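Local coordinates for secretion activator protein, hypothetical (Brucella abortus bv. 1 str. 9-941, PDB 7DNP) that probably cleaves the glycan backbone of peptidoglycan as a muramidase, an autolysin of the type IV secretion system, at residues V82-L87 / S164-F169; E133-R138 / S157-V162. All blocks are in the same frame, centred on the assembly; numbering follows the deposited sequence.

In the fold
The two contacts illustrate how one long helix, 148-170, can serve two partners. Contact 1 sets its C-terminal part against helix 82-93, and contact 2 sets an earlier part against helix 127-142, the previous helix of the chain. Both are buried, antiparallel helix pairs, their centres 10 Å apart, and they touch at several points, among them Thr86 on Leu134 and Ala85 on Val162. Alanines let the axes of contact 1 come within 8.1 Å; those of contact 2, with longer side chains between them, stand 10.3 Å apart. Contact 1 combines an edge-to-face ring pair with alanine packing, whereas contact 2 brings together two arginines, both salt-bridged to Asp88 of helix 82-93, of which Arg158 lies near the bound muropeptide.

Contact 1 (V82-L87 / S164-F169); sequences VDHATL and SRALAF
His84 and Ala85 of helix 82-93 lie against Arg165, Ala166 and Phe169 of helix 148-170, a close, nearly antiparallel helix pair within the mainly helical body of this lysozyme-clan GH108 protein. The axes approach to 8.1 Å at 155°, and His84 and Ala166 are the residues whose CA atoms lie nearest. Just before the histidine, Asp83 OD2 accepts hydrogen bonds from Thr5 OG1 and the Ala2 backbone N, tying the N-terminal end of the chain to this helix, while OD1 turns back to weak bonds with His84 N and Gly81 N. His84 carries most of the contact. Its CG stands anti to the backbone N (chi1 178°), and the imidazole beyond it receives Phe169 in an edge-to-face pair, planes at 86°; Phe169 CE2 sits 3.8 Å above the imidazole plane, offset toward the rim. The phenyl edge also meets the histidine's methylene. At the imidazole's far end NE2 is buried without a polar partner; it lies 3.9 Å from Arg165 NH1, close to the guanidinium plane, while Arg165 CB, CG and CD gather around the same nitrogen. Ala9, on helix 5-17, touches the His84 side chain as well. Next along, Ala85 offers only a methyl, and small residues on both helices permit the short axial distance. Ala85 CB meets Ala166 CB at 4.0 Å, and the latter methyl lies equally near Ala85 N.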
ATOM      1  N   VAL A  82       0.434 -11.232  -3.716  1.00 18.70           N
ATOM      2  CA  VAL A  82       1.540 -10.288  -3.840  1.00 20.72           C
ATOM      3  C   VAL A  82       1.005  -8.890  -4.118  1.00 15.97           C
ATOM      4  O   VAL A  82       1.504  -7.898  -3.572  1.00 15.49           O
ATOM      5  CB  VAL A  82       2.518 -10.740  -4.941  1.00 17.12           C
ATOM      6  CG1 VAL A  82       3.575  -9.671  -5.181  1.00 14.72           C
ATOM      7  CG2 VAL A  82       3.170 -12.070  -4.569  1.00 17.76           C
ATOM      8  N   ASP A  83      -0.017  -8.795  -4.976  1.00 16.44           N
ATOM      9  CA  ASP A  83      -0.615  -7.499  -5.285  1.00 16.49           C
ATOM     10  C   ASP A  83      -1.114  -6.807  -4.022  1.00 15.62           C
ATOM     11  O   ASP A  83      -0.822  -5.628  -3.794  1.00 17.65           O
ATOM     12  CB  ASP A  83      -1.747  -7.667  -6.308  1.00 16.11           C
ATOM     13  CG  ASP A  83      -2.707  -8.806  -5.971  1.00 18.60           C
ATOM     14  OD1 ASP A  83      -2.646  -9.358  -4.853  1.00 18.28           O
ATOM     15  OD2 ASP A  83      -3.544  -9.144  -6.839  1.00 19.93           O
ATOM     16  N   HIS A  84      -1.836  -7.538  -3.166  1.00 14.73           N
ATOM     17  CA  HIS A  84      -2.413  -6.922  -1.971  1.00 18.05           C
ATOM     18  C   HIS A  84      -1.333  -6.493  -0.988  1.00 18.53           C
ATOM     19  O   HIS A  84      -1.406  -5.397  -0.418  1.00 18.08           O
ATOM     20  CB  HIS A  84      -3.395  -7.881  -1.297  1.00 18.02           C
ATOM     21  CG  HIS A  84      -3.994  -7.336  -0.035  1.00 21.49           C
ATOM     22  ND1 HIS A  84      -4.901  -6.300  -0.030  1.00 21.67           N
ATOM     23  CD2 HIS A  84      -3.805  -7.678   1.262  1.00 19.13           C
ATOM     24  CE1 HIS A  84      -5.251  -6.030   1.216  1.00 20.99           C
ATOM     25  NE2 HIS A  84      -4.598  -6.849   2.019  1.00 20.10           N
ATOM     26  N   ALA A  85      -0.333  -7.348  -0.765  1.00 15.12           N
ATOM     27  CA  ALA A  85       0.756  -6.994   0.139  1.00 16.16           C
ATOM     28  C   ALA A  85       1.483  -5.743  -0.338  1.00 15.95           C
ATOM     29  O   ALA A  85       1.859  -4.887   0.468  1.00 17.63           O
ATOM     30  CB  ALA A  85       1.739  -8.158   0.261  1.00 16.39           C
ATOM     31  N   THR A  86       1.696  -5.629  -1.649  1.00 15.92           N
ATOM     32  CA  THR A  86       2.394  -4.471  -2.192  1.00 15.03           C
ATOM     33  C   THR A  86       1.515  -3.228  -2.146  1.00 15.85           C
ATOM     34  O   THR A  86       2.002  -2.126  -1.857  1.00 16.17           O
ATOM     35  CB  THR A  86       2.846  -4.776  -3.617  1.00 18.57           C
ATOM     36  OG1 THR A  86       3.637  -5.972  -3.608  1.00 19.96           O
ATOM     37  CG2 THR A  86       3.668  -3.629  -4.184  1.00 13.84           C
ATOM     38  N   LEU A  87       0.214  -3.390  -2.401  1.00 15.47           N
ATOM     39  CA  LEU A  87      -0.708  -2.256  -2.361  1.00 17.44           C
ATOM     40  C   LEU A  87      -0.768  -1.630  -0.973  1.00 15.87           C
ATOM     41  O   LEU A  87      -0.707  -0.402  -0.832  1.00 16.12           O
ATOM     42  CB  LEU A  87      -2.104  -2.698  -2.803  1.00 18.13           C
ATOM     43  CG  LEU A  87      -3.241  -1.695  -2.588  1.00 16.52           C
ATOM     44  CD1 LEU A  87      -3.052  -0.456  -3.447  1.00 13.76           C
ATOM     45  CD2 LEU A  87      -4.590  -2.351  -2.868  1.00 20.00           C
ATOM     46  N   SER A 164      -1.873 -11.860   6.464  1.00 21.07           N
ATOM     47  CA  SER A 164      -2.888 -12.911   6.484  1.00 20.56           C
ATOM     48  C   SER A 164      -3.811 -12.815   5.276  1.00 21.60           C
ATOM     49  O   SER A 164      -4.046 -13.812   4.577  1.00 20.13           O
ATOM     50  CB  SER A 164      -3.695 -12.833   7.780  1.00 21.28           C
ATOM     51  OG  SER A 164      -4.672 -13.859   7.842  1.00 28.55           O
ATOM     52  N   ARG A 165      -4.339 -11.616   5.005  1.00 17.09           N
ATOM     53  CA  ARG A 165      -5.239 -11.464   3.868  1.00 20.31           C
ATOM     54  C   ARG A 165      -4.511 -11.692   2.548  1.00 17.47           C
ATOM     55  O   ARG A 165      -5.087 -12.256   1.610  1.00 18.08           O
ATOM     56  CB  ARG A 165      -5.899 -10.086   3.884  1.00 22.34           C
ATOM     57  CG  ARG A 165      -7.107  -9.984   2.948  1.00 21.67           C
ATOM     58  CD  ARG A 165      -7.883  -8.687   3.130  1.00 26.83           C
ATOM     59  NE  ARG A 165      -8.441  -8.552   4.474  1.00 35.35           N
ATOM     60  CZ  ARG A 165      -7.998  -7.688   5.383  1.00 37.07           C
ATOM     61  NH1 ARG A 165      -6.979  -6.876   5.103  1.00 41.63           N
ATOM     62  NH2 ARG A 165      -8.573  -7.635   6.577  1.00 39.35           N
ATOM     63  N   ALA A 166      -3.247 -11.271   2.450  1.00 17.73           N
ATOM     64  CA  ALA A 166      -2.509 -11.466   1.204  1.00 14.93           C
ATOM     65  C   ALA A 166      -2.300 -12.948   0.915  1.00 18.92           C
ATOM     66  O   ALA A 166      -2.553 -13.415  -0.202  1.00 17.38           O
ATOM     67  CB  ALA A 166      -1.170 -10.734   1.255  1.00 17.17           C
ATOM     68  N   LEU A 167      -1.832 -13.703   1.912  1.00 16.49           N
ATOM     69  CA  LEU A 167      -1.669 -15.142   1.730  1.00 19.04           C
ATOM     70  C   LEU A 167      -2.991 -15.812   1.377  1.00 20.25           C
ATOM     71  O   LEU A 167      -3.015 -16.756   0.577  1.00 21.88           O
ATOM     72  CB  LEU A 167      -1.072 -15.760   2.992  1.00 18.30           C
ATOM     73  CG  LEU A 167       0.332 -15.260   3.341  1.00 19.41           C
ATOM     74  CD1 LEU A 167       0.689 -15.586   4.778  1.00 21.45           C
ATOM     75  CD2 LEU A 167       1.354 -15.846   2.395  1.00 19.49           C
ATOM     76  N   ALA A 168      -4.095 -15.337   1.960  1.00 16.97           N
ATOM     77  CA  ALA A 168      -5.410 -15.848   1.593  1.00 21.26           C
ATOM     78  C   ALA A 168      -5.717 -15.566   0.127  1.00 24.27           C
ATOM     79  O   ALA A 168      -6.073 -16.478  -0.627  1.00 22.45           O
ATOM     80  CB  ALA A 168      -6.480 -15.240   2.501  1.00 18.46           C
ATOM     81  N   PHE A 169      -5.574 -14.300  -0.299  1.00 21.71           N
ATOM     82  CA  PHE A 169      -5.788 -13.952  -1.702  1.00 22.05           C
ATOM     83  C   PHE A 169      -4.932 -14.807  -2.628  1.00 22.88           C
ATOM     84  O   PHE A 169      -5.373 -15.176  -3.723  1.00 20.68           O
ATOM     85  CB  PHE A 169      -5.475 -12.470  -1.937  1.00 21.67           C
ATOM     86  CG  PHE A 169      -6.552 -11.531  -1.473  1.00 21.05           C
ATOM     87  CD1 PHE A 169      -7.880 -11.925  -1.447  1.00 26.88           C
ATOM     88  CD2 PHE A 169      -6.231 -10.244  -1.059  1.00 21.34           C
ATOM     89  CE1 PHE A 169      -8.873 -11.046  -1.018  1.00 27.89           C
ATOM     90  CE2 PHE A 169      -7.210  -9.366  -0.629  1.00 18.02           C
ATOM     91  CZ  PHE A 169      -8.533  -9.766  -0.608  1.00 25.71           C
TER

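Contact 2 (E133-R138 / S157-V162); sequences ELCDAR and SRVSRV
Cys135 and Arg138 of one helix pack on Val159 of the other, and this is the closely fitted part of the contact. Val159 divides its branches between them: CG1, anti to the backbone N (chi1 178°), touches both Cys135 CB and Cys135 O at 3.8 Å, while CG2 lies over one face of the Arg138 guanidinium, 3.8 Å above its plane and offset toward the rim. The same methyl meets Arg138 CD. Val162 CG1 stands farther off, 4.3 Å from Arg138 NH1 near the guanidinium plane. Helices 127-142 and 148-170 form an antiparallel hairpin, 174° between their directions, in the part of the chain related to predicted peptidoglycan-binding domains. Arg138 reaches across it with its chain extended to NE and meets Arg158, likewise extended, at about a right angle. Arg138 NH2 comes 3.6 Å from Arg158 NE, a pairing of like charges that Asp88 of helix 82-93 would be expected to offset: its OD2 forms salt bridges with both Arg138 NH1 and Arg158 NE. His92 of that helix touches both arginines, and the Arg158 side chain lies about 4 Å from the bound muropeptide. The outer side is looser and more polar. There Asp136 starts away from the facing helix, but its carboxylate turns back, and OD1 forms a salt bridge with Arg163 NH2 of that same helix, just beyond 157-162.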
ATOM      1  N   GLU A 133       8.254 -12.582   2.697  1.00 14.66           N
ATOM      2  CA  GLU A 133       9.517 -11.851   2.732  1.00 17.88           C
ATOM      3  C   GLU A 133       9.305 -10.348   2.598  1.00 20.07           C
ATOM      4  O   GLU A 133      10.052  -9.567   3.195  1.00 15.57           O
ATOM      5  CB  GLU A 133      10.451 -12.362   1.639  1.00 18.80           C
ATOM      6  CG  GLU A 133      11.115 -13.676   2.011  1.00 24.52           C
ATOM      7  CD  GLU A 133      11.976 -14.232   0.907  1.00 29.64           C
ATOM      8  OE1 GLU A 133      12.525 -13.434   0.121  1.00 33.35           O
ATOM      9  OE2 GLU A 133      12.109 -15.472   0.834  1.00 37.59           O
ATOM     10  N   LEU A 134       8.294  -9.926   1.828  1.00 18.71           N
ATOM     11  CA  LEU A 134       8.007  -8.499   1.711  1.00 17.64           C
ATOM     12  C   LEU A 134       7.456  -7.939   3.018  1.00 15.11           C
ATOM     13  O   LEU A 134       7.840  -6.841   3.439  1.00 18.66           O
ATOM     14  CB  LEU A 134       7.027  -8.246   0.565  1.00 15.85           C
ATOM     15  CG  LEU A 134       6.584  -6.793   0.355  1.00 14.35           C
ATOM     16  CD1 LEU A 134       7.757  -5.902  -0.053  1.00 16.29           C
ATOM     17  CD2 LEU A 134       5.464  -6.714  -0.675  1.00 13.93           C
ATOM     18  N   CYS A 135       6.560  -8.677   3.678  1.00 15.76           N
ATOM     19  CA  CYS A 135       6.026  -8.197   4.948  1.00 17.89           C
ATOM     20  C   CYS A 135       7.107  -8.162   6.028  1.00 18.24           C
ATOM     21  O   CYS A 135       7.118  -7.255   6.869  1.00 15.70           O
ATOM     22  CB  CYS A 135       4.836  -9.058   5.369  1.00 19.34           C
ATOM     23  SG  CYS A 135       3.371  -8.833   4.297  1.00 25.12           S
ATOM     24  N   ASP A 136       8.033  -9.129   6.014  1.00 15.18           N
ATOM     25  CA  ASP A 136       9.167  -9.086   6.938  1.00 19.40           C
ATOM     26  C   ASP A 136      10.055  -7.885   6.647  1.00 17.74           C
ATOM     27  O   ASP A 136      10.463  -7.158   7.560  1.00 16.68           O
ATOM     28  CB  ASP A 136       9.996 -10.372   6.840  1.00 16.80           C
ATOM     29  CG  ASP A 136       9.309 -11.581   7.450  1.00 20.99           C
ATOM     30  OD1 ASP A 136       8.281 -11.436   8.149  1.00 20.36           O
ATOM     31  OD2 ASP A 136       9.815 -12.696   7.212  1.00 20.50           O
ATOM     32  N   ALA A 137      10.397  -7.686   5.371  1.00 16.36           N
ATOM     33  CA  ALA A 137      11.228  -6.548   4.986  1.00 17.74           C
ATOM     34  C   ALA A 137      10.552  -5.224   5.317  1.00 17.44           C
ATOM     35  O   ALA A 137      11.231  -4.236   5.620  1.00 16.36           O
ATOM     36  CB  ALA A 137      11.551  -6.624   3.493  1.00 17.20           C
ATOM     37  N   ARG A 138       9.220  -5.184   5.266  1.00 16.65           N
ATOM     38  CA  ARG A 138       8.497  -3.975   5.644  1.00 17.15           C
ATOM     39  C   ARG A 138       8.646  -3.696   7.134  1.00 18.97           C
ATOM     40  O   ARG A 138       8.901  -2.555   7.543  1.00 17.29           O
ATOM     41  CB  ARG A 138       7.024  -4.120   5.260  1.00 15.65           C
ATOM     42  CG  ARG A 138       6.138  -2.945   5.637  1.00 15.27           C
ATOM     43  CD  ARG A 138       4.710  -3.218   5.184  1.00 14.17           C
ATOM     44  NE  ARG A 138       3.805  -2.119   5.494  1.00 15.05           N
ATOM     45  CZ  ARG A 138       2.498  -2.152   5.267  1.00 13.54           C
ATOM     46  NH1 ARG A 138       1.950  -3.234   4.729  1.00 16.33           N
ATOM     47  NH2 ARG A 138       1.740  -1.113   5.590  1.00 14.16           N
ATOM     48  N   SER A 157       0.650  -4.671  14.046  1.00 18.33           N
ATOM     49  CA  SER A 157      -0.649  -5.318  13.916  1.00 17.80           C
ATOM     50  C   SER A 157      -1.202  -5.157  12.503  1.00 20.08           C
ATOM     51  O   SER A 157      -1.808  -6.086  11.956  1.00 17.77           O
ATOM     52  CB  SER A 157      -1.608  -4.745  14.963  1.00 20.43           C
ATOM     53  OG  SER A 157      -2.920  -5.242  14.796  1.00 26.48           O
ATOM     54  N   ARG A 158      -0.982  -3.991  11.890  1.00 18.67           N
ATOM     55  CA  ARG A 158      -1.435  -3.768  10.521  1.00 21.16           C
ATOM     56  C   ARG A 158      -0.757  -4.729   9.551  1.00 19.50           C
ATOM     57  O   ARG A 158      -1.416  -5.331   8.696  1.00 19.63           O
ATOM     58  CB  ARG A 158      -1.173  -2.316  10.113  1.00 20.34           C
ATOM     59  CG  ARG A 158      -1.349  -2.053   8.626  1.00 24.47           C
ATOM     60  CD  ARG A 158      -1.171  -0.577   8.298  1.00 23.38           C
ATOM     61  NE  ARG A 158      -1.530  -0.290   6.911  1.00 24.86           N
ATOM     62  CZ  ARG A 158      -1.913   0.906   6.472  1.00 29.71           C
ATOM     63  NH1 ARG A 158      -1.993   1.932   7.312  1.00 23.53           N
ATOM     64  NH2 ARG A 158      -2.225   1.077   5.192  1.00 25.31           N
ATOM     65  N   VAL A 159       0.566  -4.888   9.667  1.00 16.99           N
ATOM     66  CA  VAL A 159       1.287  -5.774   8.755  1.00 15.81           C
ATOM     67  C   VAL A 159       0.814  -7.210   8.923  1.00 20.56           C
ATOM     68  O   VAL A 159       0.650  -7.944   7.940  1.00 19.62           O
ATOM     69  CB  VAL A 159       2.808  -5.651   8.963  1.00 18.40           C
ATOM     70  CG1 VAL A 159       3.548  -6.620   8.046  1.00 21.40           C
ATOM     71  CG2 VAL A 159       3.270  -4.225   8.705  1.00 19.88           C
ATOM     72  N   SER A 160       0.568  -7.627  10.168  1.00 17.92           N
ATOM     73  CA  SER A 160       0.093  -8.983  10.415  1.00 21.14           C
ATOM     74  C   SER A 160      -1.235  -9.243   9.713  1.00 18.73           C
ATOM     75  O   SER A 160      -1.430 -10.305   9.109  1.00 21.11           O
ATOM     76  CB  SER A 160      -0.036  -9.225  11.920  1.00 20.03           C
ATOM     77  OG  SER A 160      -0.460 -10.551  12.184  1.00 24.74           O
ATOM     78  N   ARG A 161      -2.158  -8.280   9.770  1.00 17.64           N
ATOM     79  CA  ARG A 161      -3.452  -8.460   9.119  1.00 25.54           C
ATOM     80  C   ARG A 161      -3.314  -8.457   7.602  1.00 22.47           C
ATOM     81  O   ARG A 161      -4.016  -9.202   6.906  1.00 19.11           O
ATOM     82  CB  ARG A 161      -4.424  -7.369   9.566  1.00 22.89           C
ATOM     83  CG  ARG A 161      -5.864  -7.658   9.196  1.00 29.42           C
ATOM     84  CD  ARG A 161      -6.613  -6.383   8.821  1.00 39.28           C
ATOM     85  NE  ARG A 161      -6.285  -5.263   9.699  1.00 41.89           N
ATOM     86  CZ  ARG A 161      -5.688  -4.146   9.292  1.00 41.55           C
ATOM     87  NH1 ARG A 161      -5.348  -4.000   8.016  1.00 38.22           N
ATOM     88  NH2 ARG A 161      -5.427  -3.174  10.160  1.00 43.29           N
ATOM     89  N   VAL A 162      -2.422  -7.617   7.076  1.00 20.21           N
ATOM     90  CA  VAL A 162      -2.163  -7.586   5.639  1.00 19.93           C
ATOM     91  C   VAL A 162      -1.550  -8.902   5.174  1.00 20.16           C
ATOM     92  O   VAL A 162      -1.938  -9.450   4.134  1.00 19.40           O
ATOM     93  CB  VAL A 162      -1.260  -6.384   5.301  1.00 21.83           C
ATOM     94  CG1 VAL A 162      -0.731  -6.477   3.864  1.00 18.34           C
ATOM     95  CG2 VAL A 162      -2.011  -5.084   5.529  1.00 21.55           C
TER